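Local coordinates for aminotransferase class I and II (Streptococcus suis 89/1591, PDB 3OP7) that probably transfers amino groups between amino acids and keto acids, using pyridoxal phosphate held on a lysine as cofactor, at the interface of chains A and B. Sequence-based numbering; all coordinates share one arbitrary frame. Chains: chain A/B, Aminotransferase class I and II.

The interface of chains A and B. Residues chain A 4-7, 116, 120; chain B 99, 246-247, 250.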
ATOM      1  N   LEU A   4      16.069  -7.387   4.496  1.00 36.96           N
ATOM      2  CA  LEU A   4      14.626  -7.672   4.286  1.00 33.32           C
ATOM      3  C   LEU A   4      14.502  -8.998   3.544  1.00 32.56           C
ATOM      4  O   LEU A   4      14.666  -9.025   2.328  1.00 32.54           O
ATOM      5  CB  LEU A   4      13.881  -6.583   3.517  1.00 32.99           C
ATOM      6  CG  LEU A   4      12.362  -6.761   3.523  1.00 32.12           C
ATOM      7  CD1 LEU A   4      11.742  -6.465   4.904  1.00 31.76           C
ATOM      8  CD2 LEU A   4      11.681  -5.881   2.435  1.00 35.73           C
ATOM      9  N   PRO A   5      14.258 -10.094   4.290  1.00 31.67           N
ATOM     10  CA  PRO A   5      14.103 -11.450   3.749  1.00 31.93           C
ATOM     11  C   PRO A   5      12.840 -11.567   2.910  1.00 30.02           C
ATOM     12  O   PRO A   5      11.856 -10.844   3.143  1.00 29.04           O
ATOM     13  CB  PRO A   5      13.981 -12.352   5.028  1.00 32.73           C
ATOM     14  CG  PRO A   5      14.442 -11.503   6.186  1.00 33.68           C
ATOM     15  CD  PRO A   5      14.098 -10.061   5.750  1.00 31.12           C
ATOM     16  N   ARG A   6      12.835 -12.459   1.933  1.00 30.06           N
ATOM     17  CA  ARG A   6      11.550 -12.760   1.256  1.00 30.50           C
ATOM     18  C   ARG A   6      10.494 -13.089   2.316  1.00 28.90           C
ATOM     19  O   ARG A   6      10.836 -13.610   3.368  1.00 28.42           O
ATOM     20  CB  ARG A   6      11.716 -13.969   0.349  1.00 32.84           C
ATOM     21  CG  ARG A   6      12.509 -13.701  -0.951  1.00 36.77           C
ATOM     22  CD  ARG A   6      12.844 -15.035  -1.645  1.00 42.43           C
ATOM     23  NE  ARG A   6      13.532 -15.948  -0.702  1.00 46.78           N
ATOM     24  CZ  ARG A   6      13.507 -17.283  -0.747  1.00 51.89           C
ATOM     25  NH1 ARG A   6      12.838 -17.940  -1.708  1.00 53.03           N
ATOM     26  NH2 ARG A   6      14.181 -17.973   0.175  1.00 50.59           N
ATOM     27  N   PHE A   7       9.237 -12.810   2.007  1.00 26.78           N
ATOM     28  CA  PHE A   7       8.106 -13.041   2.891  1.00 26.48           C
ATOM     29  C   PHE A   7       7.735 -14.529   2.721  1.00 27.41           C
ATOM     30  O   PHE A   7       7.337 -14.954   1.648  1.00 26.60           O
ATOM     31  CB  PHE A   7       6.970 -12.067   2.514  1.00 25.65           C
ATOM     32  CG  PHE A   7       5.985 -11.793   3.627  1.00 24.74           C
ATOM     33  CD1 PHE A   7       5.119 -12.809   4.076  1.00 27.54           C
ATOM     34  CD2 PHE A   7       5.875 -10.520   4.191  1.00 24.50           C
ATOM     35  CE1 PHE A   7       4.193 -12.566   5.069  1.00 25.09           C
ATOM     36  CE2 PHE A   7       4.968 -10.251   5.186  1.00 24.36           C
ATOM     37  CZ  PHE A   7       4.089 -11.278   5.625  1.00 25.04           C
ATOM     38  N   GLN A 116       4.924 -11.924   9.693  1.00 23.43           N
ATOM     39  CA  GLN A 116       6.330 -11.576   9.407  1.00 24.05           C
ATOM     40  C   GLN A 116       6.632 -10.078   9.351  1.00 24.35           C
ATOM     41  O   GLN A 116       7.739  -9.660   9.631  1.00 25.06           O
ATOM     42  CB  GLN A 116       6.815 -12.290   8.120  1.00 24.89           C
ATOM     43  CG  GLN A 116       8.290 -12.095   7.801  1.00 28.34           C
ATOM     44  CD  GLN A 116       8.771 -12.924   6.622  1.00 28.71           C
ATOM     45  OE1 GLN A 116       8.044 -13.796   6.127  1.00 29.99           O
ATOM     46  NE2 GLN A 116      10.006 -12.679   6.183  1.00 28.67           N
ATOM     47  N   ASP A 120      10.362  -8.378  10.700  1.00 26.31           N
ATOM     48  CA  ASP A 120      11.266  -8.089   9.594  1.00 26.88           C
ATOM     49  C   ASP A 120      11.230  -6.653   9.115  1.00 26.56           C
ATOM     50  O   ASP A 120      12.260  -6.138   8.683  1.00 28.04           O
ATOM     51  CB  ASP A 120      11.118  -9.113   8.470  1.00 28.43           C
ATOM     52  CG  ASP A 120      11.949 -10.381   8.724  1.00 30.17           C
ATOM     53  OD1 ASP A 120      12.956 -10.317   9.516  1.00 29.87           O
ATOM     54  OD2 ASP A 120      11.595 -11.447   8.133  1.00 30.48           O
TER
ATOM     55  N   TYR B  99      12.046  -1.017  -1.771  1.00 24.42           N
ATOM     56  CA  TYR B  99      12.115  -1.839  -0.588  1.00 24.83           C
ATOM     57  C   TYR B  99      12.679  -3.241  -0.909  1.00 25.60           C
ATOM     58  O   TYR B  99      13.430  -3.828  -0.100  1.00 27.68           O
ATOM     59  CB  TYR B  99      10.739  -1.895   0.040  1.00 26.37           C
ATOM     60  CG  TYR B  99      10.664  -2.217   1.497  1.00 25.41           C
ATOM     61  CD1 TYR B  99      11.726  -2.004   2.354  1.00 29.34           C
ATOM     62  CD2 TYR B  99       9.527  -2.767   2.025  1.00 32.66           C
ATOM     63  CE1 TYR B  99      11.651  -2.340   3.709  1.00 31.33           C
ATOM     64  CE2 TYR B  99       9.444  -3.085   3.381  1.00 33.61           C
ATOM     65  CZ  TYR B  99      10.502  -2.858   4.209  1.00 32.30           C
ATOM     66  OH  TYR B  99      10.403  -3.219   5.546  1.00 34.31           O
ATOM     67  N   ASP B 246       8.068 -11.654  -4.273  1.00 27.81           N
ATOM     68  CA  ASP B 246       8.210 -12.236  -2.969  1.00 28.92           C
ATOM     69  C   ASP B 246       8.209 -11.218  -1.822  1.00 27.81           C
ATOM     70  O   ASP B 246       8.449 -11.601  -0.667  1.00 26.56           O
ATOM     71  CB  ASP B 246       9.474 -13.081  -2.913  1.00 31.29           C
ATOM     72  CG  ASP B 246       9.359 -14.388  -3.736  1.00 33.40           C
ATOM     73  OD1 ASP B 246       8.230 -14.969  -3.887  1.00 33.44           O
ATOM     74  OD2 ASP B 246      10.424 -14.816  -4.215  1.00 33.68           O
ATOM     75  N   TYR B 247       7.968  -9.945  -2.145  1.00 25.82           N
ATOM     76  CA  TYR B 247       7.969  -8.860  -1.148  1.00 25.32           C
ATOM     77  C   TYR B 247       6.655  -8.082  -1.054  1.00 24.40           C
ATOM     78  O   TYR B 247       6.495  -7.229  -0.173  1.00 23.09           O
ATOM     79  CB  TYR B 247       9.099  -7.879  -1.424  1.00 25.30           C
ATOM     80  CG  TYR B 247      10.443  -8.509  -1.274  1.00 28.26           C
ATOM     81  CD1 TYR B 247      11.082  -8.549  -0.029  1.00 30.73           C
ATOM     82  CD2 TYR B 247      11.055  -9.119  -2.354  1.00 31.11           C
ATOM     83  CE1 TYR B 247      12.303  -9.172   0.110  1.00 35.05           C
ATOM     84  CE2 TYR B 247      12.263  -9.729  -2.235  1.00 34.84           C
ATOM     85  CZ  TYR B 247      12.890  -9.760  -1.003  1.00 37.21           C
ATOM     86  OH  TYR B 247      14.101 -10.422  -0.910  1.00 41.08           O
ATOM     87  N   TYR B 250       4.754  -7.387   2.288  1.00 24.21           N
ATOM     88  CA  TYR B 250       5.197  -6.410   3.281  1.00 24.86           C
ATOM     89  C   TYR B 250       4.447  -5.124   3.141  1.00 25.04           C
ATOM     90  O   TYR B 250       4.410  -4.327   4.081  1.00 24.89           O
ATOM     91  CB  TYR B 250       6.692  -6.106   3.093  1.00 25.55           C
ATOM     92  CG  TYR B 250       7.629  -7.145   3.614  1.00 23.98           C
ATOM     93  CD1 TYR B 250       7.766  -7.384   4.984  1.00 27.14           C
ATOM     94  CD2 TYR B 250       8.416  -7.904   2.753  1.00 23.71           C
ATOM     95  CE1 TYR B 250       8.648  -8.268   5.445  1.00 27.50           C
ATOM     96  CE2 TYR B 250       9.311  -8.816   3.213  1.00 25.09           C
ATOM     97  CZ  TYR B 250       9.448  -9.011   4.578  1.00 27.62           C
ATOM     98  OH  TYR B 250      10.301  -9.961   5.159  1.00 33.00           O
TER
HETATM   99  O   HOH W   1      11.887 -17.024  -4.300  1.00 39.41           O
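A:Leu4 turns CG anti to its backbone N (chi1 -170°) and B:Tyr250 turns its ring anti to its own carbonyl carbon (chi1 -77°), which brings the leucine fork and the phenol past each other in opposite directions. The two methyls lie mainly over different rings: CD1 over one face of B:Tyr250, toward the rim and 3.4 Å from CZ, CD2 over the centre of the B:Tyr99 ring, 3.5 Å from its centroid, with B:Tyr247 CD1 as a further neighbour. The opposite face of B:Tyr250 receives the edge of A:Phe7, whose CD2 points at the ring centre with the planes 72° apart, so the phenol is sandwiched between an aliphatic branch and an aromatic edge. At the tip, the phenol OH donates to the backbone O of A:Pro5 at 2.7 Å, tilted from that carbonyl's plane. The same OH lies 2.9 Å from A:Gln116 NE2, close enough for a hydrogen bond, but the N-H groups of that amide already point to the backbone O of A:Arg6 and, at 2.8 Å, to the anti lone pair of A:Asp120 OD2, so at most a shared hydrogen could serve it. Further along, A:Phe7 N donates almost straight to the backbone O of B:Asp246 at 3.0 Å, tying the two main chains together. The side chains of A:Arg6 and B:Asp246 run side by side in the same direction, yet their charged ends make no direct salt bridge; a water bridges NH1 and OD2, lying 2.6 Å from OD2. In the two-fold dimer the N-terminal segment of A, just ahead of helix 8-16, rests against B's 3-10 helix 248-250 and the loop after helix 238-244, beside helix 89-101, backed by A:Gln116, just before its own helix 117-124, and A:Asp120 in that helix's first turn; the twin contact repeats with chains exchanged, and such packing probably helps hold the dimer together.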